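Local coordinates for protein enolase from the environmental genome shotgun sequencing of the Sargasso Sea (PDB 2QGY) that is of unknown function but, as an enolase-superfamily member with a magnesium-bound barrel, probably abstracts a proton next to a carboxylate of its substrate, at residues G256-I264 with D284-N295; F336-P344 with G361-L372. All coordinates share one frame; numbering follows the deposited sequence.

Contact 1 of 2, residues G256-I264 with D284-N295; sequences GLVHFRELI and DIIEISNEASNN
The side chain of I288 fits as a knob into the hole formed by L257, F260, R261 and I264, and this is where the two helices pack most tightly. Its CG1 lies anti to the backbone N (chi1 -156°), which carries CD1 across to the facing helix, 3.3 Å from CB of F260. The F260 ring itself leads away from the contact, into the domain, where it meets F272 edge-to-face. I264 CD1 closes the hole at 4.1 Å from I288 CD1 and also rests against the backbone of A292. Helices 257-265 and 282-294 are successive outer helices of the (β/α)7β barrel, the modified TIM-barrel domain of the enolase superfamily; the segments run nearly parallel, 10° apart, with their axes 10.5 Å from each other. Toward solvent the contact turns polar. The extended chain of R261 brings its guanidinium side-on to E291, NE to OE1 at 3.0 Å and NH2 to OE2 at 2.8 Å. Guanidinium and carboxylate are nearly coplanar, and both oxygens use their syn lone pairs, so the pairing fixes the rotation of both groups. L257 CB lies above one guanidinium face, offset toward its rim. At one end L257 CD1 packs 3.4 Å from D284 OD1, an oxygen hydrogen-bonded to Y86. At the other, I264 CG2 touches the amide of N295, whose ND2 donates to E291 O at 2.8 Å.

Contact 2 of 2, residues F336-P344 with G361-L372; sequences FSKKFCELP and GIVIHEDILSEL
The F340 ring is sandwiched between L369 and a backbone carbonyl: L369 CD1 sits over the centre of one face in a CH-pi contact, 4.0 Å from the centroid, while S337 O lies over the centre of the other. I364 CG1 comes up at the ring edge, near its plane, and L372 CD1 approaches obliquely, 3.7 Å from F340 CD2. With CG held between the backbone N and the carbonyl carbon (chi1 63°), the ring folds back over the preceding turn of chain, where S337 O lies on it. L372 CD1 also meets F336 obliquely, 4.2 Å from F336 CZ.

The second flat group, the imidazole of H365, is gripped at its edge. NE2 donates to E342 OE1 at 2.8 Å, with the oxygen in the ring plane, yet the nitrogen stands above the carboxylate plane, and the two planes are 48° apart. This His-carboxylate bond lies on the exposed side, where V363 CG1 packs beside the other carboxylate oxygen.

Beneath it the backbones form a single beta bridge, C341 with I364: H365 N donates to F340 O at 2.9 Å and E342 N to V363 O at 3.0 Å. One water extends the join, donating to E342 O and G361 O and accepting from V363 N. Past it, P344 CB packs on G361 O, 3.4 Å away.

H365 is the N-cap residue of helix 366-371, which lies against strand 13-21 through L369 on W19 and T21. I362 and I364 wedge between V309 of helix 309-320 and W50 of strand 48-53, joining the barrel to the N-terminal sheet.

How the contacts relate
From the N terminus, the chain first builds three strands of the antiparallel sheet, then a run of helices, and then enters the barrel. Contact 1 comes first: after helix 257-265 the chain passes through strand 271-272 and returns in helix 282-294, a loop of 19 residues between its segments. Contact 2 opens later, beyond helix 309-320 and strand 327-329, and closes over the hairpin of strands 345-348 and 351-354. The two follow in series, neither nested nor crossed, on opposite sides of the chain's centre, with their own centres 33 Å apart. Contact 1 joins neighbouring helices of the barrel wall; contact 2 ties the barrel's end to the sheet, which strand 373-379 then completes.

Contact 1 of 2, residues G256-I264 with D284-N295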
loop_
_atom_site.group_PDB
_atom_site.type_symbol
_atom_site.label_atom_id
_atom_site.label_comp_id
_atom_site.label_asym_id
_atom_site.label_seq_id
_atom_site.Cartn_x
_atom_site.Cartn_y
_atom_site.Cartn_z
ATOM N N GLY A 256 -7.788 -0.389 -4.401
ATOM C CA GLY A 256 -7.505 -0.607 -5.800
ATOM C C GLY A 256 -8.522 -1.528 -6.446
ATOM O O GLY A 256 -9.051 -2.459 -5.820
ATOM N N LEU A 257 -8.767 -1.314 -7.726
ATOM C CA LEU A 257 -9.770 -2.128 -8.419
ATOM C C LEU A 257 -9.347 -3.582 -8.595
ATOM O O LEU A 257 -10.170 -4.472 -8.527
ATOM C CB LEU A 257 -10.067 -1.543 -9.786
ATOM C CG LEU A 257 -10.816 -0.217 -9.818
ATOM C CD1 LEU A 257 -10.808 0.337 -11.238
ATOM C CD2 LEU A 257 -12.248 -0.409 -9.307
ATOM N N VAL A 258 -8.052 -3.814 -8.830
ATOM C CA VAL A 258 -7.583 -5.147 -9.223
ATOM C C VAL A 258 -7.851 -6.191 -8.144
ATOM O O VAL A 258 -8.360 -7.267 -8.465
ATOM C CB VAL A 258 -6.087 -5.126 -9.594
ATOM C CG1 VAL A 258 -5.597 -6.544 -9.939
ATOM C CG2 VAL A 258 -5.859 -4.163 -10.776
ATOM N N HIS A 259 -7.536 -5.876 -6.880
ATOM C CA HIS A 259 -7.778 -6.852 -5.802
ATOM C C HIS A 259 -9.279 -7.187 -5.744
ATOM O O HIS A 259 -9.657 -8.362 -5.627
ATOM C CB HIS A 259 -7.288 -6.312 -4.461
ATOM C CG HIS A 259 -7.663 -7.177 -3.290
ATOM N ND1 HIS A 259 -7.089 -8.406 -3.056
ATOM C CD2 HIS A 259 -8.625 -7.025 -2.354
ATOM C CE1 HIS A 259 -7.624 -8.936 -1.973
ATOM N NE2 HIS A 259 -8.572 -8.125 -1.534
ATOM N N PHE A 260 -10.129 -6.167 -5.814
ATOM C CA PHE A 260 -11.583 -6.436 -5.731
ATOM C C PHE A 260 -12.116 -7.208 -6.928
ATOM O O PHE A 260 -12.998 -8.070 -6.757
ATOM C CB PHE A 260 -12.394 -5.169 -5.422
ATOM C CG PHE A 260 -12.135 -4.620 -4.020
ATOM C CD1 PHE A 260 -12.844 -5.104 -2.927
ATOM C CD2 PHE A 260 -11.090 -3.722 -3.798
ATOM C CE1 PHE A 260 -12.579 -4.653 -1.626
ATOM C CE2 PHE A 260 -10.810 -3.259 -2.507
ATOM C CZ PHE A 260 -11.544 -3.731 -1.422
ATOM N N ARG A 261 -11.546 -6.967 -8.108
ATOM C CA ARG A 261 -11.896 -7.776 -9.276
ATOM C C ARG A 261 -11.501 -9.232 -9.065
ATOM O O ARG A 261 -12.238 -10.107 -9.454
ATOM C CB ARG A 261 -11.279 -7.219 -10.565
ATOM C CG ARG A 261 -12.086 -6.056 -11.062
ATOM C CD ARG A 261 -11.349 -5.212 -12.076
ATOM N NE ARG A 261 -12.212 -4.122 -12.507
ATOM C CZ ARG A 261 -11.777 -3.039 -13.148
ATOM N NH1 ARG A 261 -10.489 -2.910 -13.438
ATOM N NH2 ARG A 261 -12.630 -2.100 -13.519
ATOM N N GLU A 262 -10.330 -9.475 -8.479
ATOM C CA GLU A 262 -9.925 -10.850 -8.146
ATOM C C GLU A 262 -10.907 -11.475 -7.153
ATOM O O GLU A 262 -11.261 -12.645 -7.318
ATOM C CB GLU A 262 -8.506 -10.888 -7.585
ATOM C CG GLU A 262 -7.984 -12.306 -7.166
ATOM C CD GLU A 262 -7.733 -13.246 -8.338
ATOM O OE1 GLU A 262 -7.658 -12.762 -9.476
ATOM O OE2 GLU A 262 -7.609 -14.479 -8.107
ATOM N N LEU A 263 -11.327 -10.740 -6.118
ATOM C CA LEU A 263 -12.298 -11.302 -5.148
ATOM C C LEU A 263 -13.590 -11.671 -5.870
ATOM O O LEU A 263 -14.166 -12.718 -5.617
ATOM C CB LEU A 263 -12.632 -10.324 -4.005
ATOM C CG LEU A 263 -11.509 -9.930 -3.038
ATOM C CD1 LEU A 263 -12.071 -8.784 -2.207
ATOM C CD2 LEU A 263 -11.168 -11.115 -2.113
ATOM N N ILE A 264 -14.032 -10.815 -6.790
ATOM C CA ILE A 264 -15.245 -11.144 -7.563
ATOM C C ILE A 264 -15.061 -12.435 -8.378
ATOM O O ILE A 264 -15.953 -13.304 -8.385
ATOM C CB ILE A 264 -15.675 -9.981 -8.483
ATOM C CG1 ILE A 264 -16.172 -8.783 -7.679
ATOM C CG2 ILE A 264 -16.849 -10.389 -9.413
ATOM C CD1 ILE A 264 -16.341 -7.494 -8.559
ATOM N N ASP A 284 -13.564 4.870 -7.976
ATOM C CA ASP A 284 -13.235 3.461 -7.794
ATOM C C ASP A 284 -14.220 2.694 -6.932
ATOM O O ASP A 284 -14.482 1.528 -7.185
ATOM C CB ASP A 284 -11.789 3.292 -7.296
ATOM C CG ASP A 284 -10.782 3.260 -8.465
ATOM O OD1 ASP A 284 -11.235 3.288 -9.638
ATOM O OD2 ASP A 284 -9.558 3.241 -8.214
ATOM N N ILE A 285 -14.765 3.341 -5.911
ATOM C CA ILE A 285 -15.792 2.714 -5.097
ATOM C C ILE A 285 -17.049 2.444 -5.932
ATOM O O ILE A 285 -17.638 1.360 -5.890
ATOM C CB ILE A 285 -16.136 3.611 -3.888
ATOM C CG1 ILE A 285 -14.992 3.532 -2.880
ATOM C CG2 ILE A 285 -17.479 3.223 -3.234
ATOM C CD1 ILE A 285 -15.225 4.275 -1.620
ATOM N N ILE A 286 -17.458 3.440 -6.701
ATOM C CA ILE A 286 -18.620 3.282 -7.586
ATOM C C ILE A 286 -18.407 2.221 -8.672
ATOM O O ILE A 286 -19.318 1.446 -8.952
ATOM C CB ILE A 286 -19.005 4.633 -8.231
ATOM C CG1 ILE A 286 -19.502 5.642 -7.177
ATOM C CG2 ILE A 286 -20.040 4.429 -9.331
ATOM C CD1 ILE A 286 -20.791 5.253 -6.460
ATOM N N GLU A 287 -17.221 2.188 -9.276
ATOM C CA GLU A 287 -16.898 1.188 -10.293
ATOM C C GLU A 287 -16.975 -0.225 -9.716
ATOM O O GLU A 287 -17.577 -1.115 -10.316
ATOM C CB GLU A 287 -15.504 1.434 -10.870
ATOM C CG GLU A 287 -15.119 0.481 -12.020
ATOM C CD GLU A 287 -16.207 0.365 -13.094
ATOM O OE1 GLU A 287 -16.686 1.423 -13.581
ATOM O OE2 GLU A 287 -16.566 -0.785 -13.474
ATOM N N ILE A 288 -16.373 -0.423 -8.550
ATOM C CA ILE A 288 -16.437 -1.735 -7.916
ATOM C C ILE A 288 -17.848 -2.080 -7.411
ATOM O O ILE A 288 -18.243 -3.244 -7.448
ATOM C CB ILE A 288 -15.366 -1.927 -6.834
ATOM C CG1 ILE A 288 -15.088 -3.423 -6.660
ATOM C CG2 ILE A 288 -15.772 -1.283 -5.506
ATOM C CD1 ILE A 288 -14.280 -4.019 -7.897
ATOM N N SER A 289 -18.629 -1.088 -6.994
ATOM C CA SER A 289 -20.010 -1.338 -6.573
ATOM C C SER A 289 -20.813 -1.903 -7.745
ATOM O O SER A 289 -21.563 -2.871 -7.615
ATOM C CB SER A 289 -20.662 -0.061 -6.035
ATOM O OG SER A 289 -20.050 0.344 -4.822
ATOM N N ASN A 290 -20.591 -1.335 -8.918
ATOM C CA ASN A 290 -21.341 -1.740 -10.121
ATOM C C ASN A 290 -20.964 -3.166 -10.542
ATOM O O ASN A 290 -21.840 -4.016 -10.793
ATOM C CB ASN A 290 -21.063 -0.732 -11.251
ATOM C CG ASN A 290 -21.675 0.650 -10.986
ATOM O OD1 ASN A 290 -21.394 1.616 -11.730
ATOM N ND2 ASN A 290 -22.514 0.765 -9.947
ATOM N N GLU A 291 -19.664 -3.451 -10.587
ATOM C CA GLU A 291 -19.220 -4.811 -10.893
ATOM C C GLU A 291 -19.708 -5.812 -9.853
ATOM O O GLU A 291 -20.140 -6.915 -10.210
ATOM C CB GLU A 291 -17.692 -4.868 -11.050
ATOM C CG GLU A 291 -17.202 -3.959 -12.176
ATOM C CD GLU A 291 -15.699 -3.924 -12.318
ATOM O OE1 GLU A 291 -15.020 -4.878 -11.881
ATOM O OE2 GLU A 291 -15.185 -2.927 -12.890
ATOM N N ALA A 292 -19.608 -5.458 -8.566
ATOM C CA ALA A 292 -20.070 -6.335 -7.488
ATOM C C ALA A 292 -21.565 -6.651 -7.682
ATOM O O ALA A 292 -22.008 -7.810 -7.581
ATOM C CB ALA A 292 -19.843 -5.660 -6.134
ATOM N N SER A 293 -22.326 -5.610 -7.975
ATOM C CA SER A 293 -23.770 -5.731 -8.164
ATOM C C SER A 293 -24.115 -6.802 -9.212
ATOM O O SER A 293 -24.998 -7.646 -8.983
ATOM C CB SER A 293 -24.387 -4.382 -8.532
ATOM O OG SER A 293 -25.810 -4.470 -8.638
ATOM N N ASN A 294 -23.400 -6.766 -10.335
ATOM C CA ASN A 294 -23.595 -7.706 -11.448
ATOM C C ASN A 294 -23.267 -9.130 -11.056
ATOM O O ASN A 294 -23.678 -10.094 -11.717
ATOM C CB ASN A 294 -22.745 -7.278 -12.637
ATOM C CG ASN A 294 -23.197 -5.957 -13.204
ATOM O OD1 ASN A 294 -24.348 -5.581 -13.007
ATOM N ND2 ASN A 294 -22.294 -5.229 -13.886
ATOM N N ASN A 295 -22.551 -9.253 -9.944
ATOM C CA ASN A 295 -22.138 -10.537 -9.424
ATOM C C ASN A 295 -22.772 -10.923 -8.101
ATOM O O ASN A 295 -22.292 -11.838 -7.430
ATOM C CB ASN A 295 -20.608 -10.572 -9.376
ATOM C CG ASN A 295 -20.009 -10.642 -10.754
ATOM O OD1 ASN A 295 -19.899 -11.717 -11.318
ATOM N ND2 ASN A 295 -19.653 -9.486 -11.330
#

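Contact 2 of 2, residues F336-P344 with G361-L372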
loop_
_atom_site.group_PDB
_atom_site.type_symbol
_atom_site.label_atom_id
_atom_site.label_comp_id
_atom_site.label_asym_id
_atom_site.label_seq_id
_atom_site.Cartn_x
_atom_site.Cartn_y
_atom_site.Cartn_z
ATOM N N PHE A 336 -18.396 14.140 19.115
ATOM C CA PHE A 336 -17.068 14.666 18.876
ATOM C C PHE A 336 -17.020 15.461 17.557
ATOM O O PHE A 336 -16.458 16.560 17.490
ATOM C CB PHE A 336 -15.991 13.586 18.822
ATOM C CG PHE A 336 -14.645 14.156 18.530
ATOM C CD1 PHE A 336 -13.942 14.822 19.535
ATOM C CD2 PHE A 336 -14.103 14.098 17.246
ATOM C CE1 PHE A 336 -12.734 15.387 19.280
ATOM C CE2 PHE A 336 -12.879 14.674 16.976
ATOM C CZ PHE A 336 -12.187 15.328 17.993
ATOM N N SER A 337 -17.548 14.862 16.497
ATOM C CA SER A 337 -17.504 15.472 15.171
ATOM C C SER A 337 -18.377 16.729 15.163
ATOM O O SER A 337 -18.077 17.715 14.472
ATOM C CB SER A 337 -17.979 14.481 14.117
ATOM O OG SER A 337 -17.143 13.332 14.082
ATOM N N LYS A 338 -19.468 16.684 15.935
ATOM C CA LYS A 338 -20.348 17.850 16.053
ATOM C C LYS A 338 -19.658 19.075 16.655
ATOM O O LYS A 338 -20.119 20.209 16.469
ATOM C CB LYS A 338 -21.589 17.490 16.846
ATOM C CG LYS A 338 -22.576 16.636 16.040
ATOM C CD LYS A 338 -23.849 16.421 16.808
ATOM C CE LYS A 338 -24.913 15.834 15.904
ATOM N NZ LYS A 338 -26.083 15.408 16.732
ATOM N N LYS A 339 -18.569 18.857 17.378
ATOM C CA LYS A 339 -17.793 19.982 17.936
ATOM C C LYS A 339 -17.330 20.950 16.855
ATOM O O LYS A 339 -17.276 22.168 17.079
ATOM C CB LYS A 339 -16.585 19.500 18.734
ATOM C CG LYS A 339 -16.890 18.781 20.034
ATOM C CD LYS A 339 -15.581 18.241 20.614
ATOM C CE LYS A 339 -15.810 17.527 21.945
ATOM N NZ LYS A 339 -16.141 18.494 23.015
ATOM N N PHE A 340 -16.974 20.426 15.682
ATOM C CA PHE A 340 -16.440 21.289 14.632
ATOM C C PHE A 340 -17.269 21.272 13.340
ATOM O O PHE A 340 -17.006 22.046 12.444
ATOM C CB PHE A 340 -14.963 20.940 14.351
ATOM C CG PHE A 340 -14.775 19.533 13.822
ATOM C CD1 PHE A 340 -14.876 19.272 12.456
ATOM C CD2 PHE A 340 -14.518 18.488 14.697
ATOM C CE1 PHE A 340 -14.708 17.968 11.976
ATOM C CE2 PHE A 340 -14.343 17.181 14.232
ATOM C CZ PHE A 340 -14.443 16.930 12.864
ATOM N N CYS A 341 -18.259 20.385 13.236
ATOM C CA CYS A 341 -19.024 20.268 11.983
ATOM C C CYS A 341 -20.514 20.271 12.288
ATOM O O CYS A 341 -20.957 19.537 13.157
ATOM C CB CYS A 341 -18.664 18.966 11.231
ATOM S SG CYS A 341 -19.530 18.705 9.640
ATOM N N GLU A 342 -21.272 21.096 11.568
ATOM C CA GLU A 342 -22.738 21.008 11.604
ATOM C C GLU A 342 -23.109 19.889 10.643
ATOM O O GLU A 342 -23.228 20.092 9.434
ATOM C CB GLU A 342 -23.373 22.363 11.230
ATOM C CG GLU A 342 -23.074 23.449 12.271
ATOM C CD GLU A 342 -23.427 24.896 11.847
ATOM O OE1 GLU A 342 -22.917 25.819 12.523
ATOM O OE2 GLU A 342 -24.179 25.133 10.857
ATOM N N LEU A 343 -23.226 18.679 11.179
ATOM C CA LEU A 343 -23.272 17.476 10.333
ATOM C C LEU A 343 -24.359 17.529 9.274
ATOM O O LEU A 343 -25.478 17.961 9.562
ATOM C CB LEU A 343 -23.455 16.212 11.178
ATOM C CG LEU A 343 -22.431 15.952 12.277
ATOM C CD1 LEU A 343 -22.727 14.606 12.937
ATOM C CD2 LEU A 343 -21.009 15.987 11.741
ATOM N N PRO A 344 -24.036 17.092 8.035
ATOM C CA PRO A 344 -25.009 17.208 6.936
ATOM C C PRO A 344 -26.014 16.042 6.856
ATOM O O PRO A 344 -26.606 15.789 5.799
ATOM C CB PRO A 344 -24.103 17.231 5.706
ATOM C CG PRO A 344 -22.982 16.348 6.064
ATOM C CD PRO A 344 -22.764 16.498 7.573
ATOM N N GLY A 361 -22.212 19.010 1.530
ATOM C CA GLY A 361 -22.980 19.747 2.537
ATOM C C GLY A 361 -22.189 20.055 3.798
ATOM O O GLY A 361 -22.774 20.236 4.870
ATOM N N ILE A 362 -20.869 20.142 3.677
ATOM C CA ILE A 362 -19.996 20.326 4.848
ATOM C C ILE A 362 -20.015 21.793 5.322
ATOM O O ILE A 362 -19.787 22.722 4.540
ATOM C CB ILE A 362 -18.556 19.817 4.578
ATOM C CG1 ILE A 362 -18.580 18.304 4.291
ATOM C CG2 ILE A 362 -17.595 20.183 5.720
ATOM C CD1 ILE A 362 -19.037 17.462 5.438
ATOM N N VAL A 363 -20.273 21.961 6.607
ATOM C CA VAL A 363 -20.160 23.243 7.278
ATOM C C VAL A 363 -19.248 23.017 8.466
ATOM O O VAL A 363 -19.655 22.411 9.452
ATOM C CB VAL A 363 -21.549 23.738 7.775
ATOM C CG1 VAL A 363 -21.425 25.063 8.571
ATOM C CG2 VAL A 363 -22.530 23.931 6.606
ATOM N N ILE A 364 -18.006 23.482 8.366
ATOM C CA ILE A 364 -17.014 23.245 9.428
ATOM C C ILE A 364 -16.522 24.571 9.996
ATOM O O ILE A 364 -16.243 25.508 9.245
ATOM C CB ILE A 364 -15.835 22.371 8.926
ATOM C CG1 ILE A 364 -16.224 20.880 8.967
ATOM C CG2 ILE A 364 -14.571 22.538 9.768
ATOM C CD1 ILE A 364 -15.189 20.028 8.249
ATOM N N HIS A 365 -16.424 24.618 11.322
ATOM C CA HIS A 365 -15.885 25.752 12.037
ATOM C C HIS A 365 -14.388 25.530 12.174
ATOM O O HIS A 365 -13.924 24.792 13.049
ATOM C CB HIS A 365 -16.555 25.868 13.395
ATOM C CG HIS A 365 -18.013 26.191 13.321
ATOM N ND1 HIS A 365 -18.516 27.427 13.674
ATOM C CD2 HIS A 365 -19.077 25.448 12.929
ATOM C CE1 HIS A 365 -19.827 27.428 13.507
ATOM N NE2 HIS A 365 -20.194 26.241 13.052
ATOM N N GLU A 366 -13.635 26.156 11.276
ATOM C CA GLU A 366 -12.217 25.842 11.126
ATOM C C GLU A 366 -11.396 26.197 12.357
ATOM O O GLU A 366 -10.381 25.563 12.622
ATOM C CB GLU A 366 -11.633 26.532 9.901
ATOM C CG GLU A 366 -12.151 25.952 8.614
ATOM C CD GLU A 366 -11.722 26.711 7.374
ATOM O OE1 GLU A 366 -10.573 27.207 7.305
ATOM O OE2 GLU A 366 -12.550 26.780 6.456
ATOM N N ASP A 367 -11.827 27.203 13.110
ATOM C CA ASP A 367 -11.054 27.570 14.302
ATOM C C ASP A 367 -11.168 26.491 15.368
ATOM O O ASP A 367 -10.181 26.191 16.041
ATOM C CB ASP A 367 -11.378 28.987 14.800
ATOM C CG ASP A 367 -10.820 30.085 13.865
ATOM O OD1 ASP A 367 -9.947 29.794 12.990
ATOM O OD2 ASP A 367 -11.256 31.260 14.016
ATOM N N ILE A 368 -12.336 25.853 15.461
ATOM C CA ILE A 368 -12.519 24.723 16.380
ATOM C C ILE A 368 -11.730 23.487 15.916
ATOM O O ILE A 368 -11.060 22.818 16.718
ATOM C CB ILE A 368 -14.018 24.378 16.635
ATOM C CG1 ILE A 368 -14.720 25.601 17.247
ATOM C CG2 ILE A 368 -14.127 23.136 17.555
ATOM C CD1 ILE A 368 -16.192 25.445 17.569
ATOM N N LEU A 369 -11.812 23.198 14.622
ATOM C CA LEU A 369 -11.029 22.112 14.040
ATOM C C LEU A 369 -9.536 22.316 14.285
ATOM O O LEU A 369 -8.839 21.387 14.708
ATOM C CB LEU A 369 -11.343 21.932 12.556
ATOM C CG LEU A 369 -10.638 20.765 11.852
ATOM C CD1 LEU A 369 -10.896 19.434 12.584
ATOM C CD2 LEU A 369 -11.138 20.701 10.408
ATOM N N SER A 370 -9.056 23.545 14.093
ATOM C CA SER A 370 -7.659 23.848 14.395
ATOM C C SER A 370 -7.330 23.588 15.865
ATOM O O SER A 370 -6.250 23.070 16.172
ATOM C CB SER A 370 -7.315 25.314 14.031
ATOM O OG SER A 370 -7.413 25.555 12.628
ATOM N N GLU A 371 -8.239 23.957 16.771
ATOM C CA GLU A 371 -7.967 23.852 18.202
ATOM C C GLU A 371 -7.792 22.392 18.566
ATOM O O GLU A 371 -7.015 22.056 19.449
ATOM C CB GLU A 371 -9.131 24.423 19.000
ATOM C CG GLU A 371 -8.870 24.597 20.495
ATOM C CD GLU A 371 -10.031 25.328 21.198
ATOM O OE1 GLU A 371 -10.952 25.850 20.490
ATOM O OE2 GLU A 371 -10.016 25.369 22.458
ATOM N N LEU A 372 -8.532 21.544 17.859
ATOM C CA LEU A 372 -8.536 20.100 18.091
ATOM C C LEU A 372 -7.389 19.388 17.383
ATOM O O LEU A 372 -7.262 18.165 17.510
ATOM C CB LEU A 372 -9.870 19.523 17.599
ATOM C CG LEU A 372 -11.143 19.949 18.330
ATOM C CD1 LEU A 372 -12.380 19.473 17.574
ATOM C CD2 LEU A 372 -11.167 19.426 19.778
HETATM O O HOH W 1 -21.701 19.880 7.459
#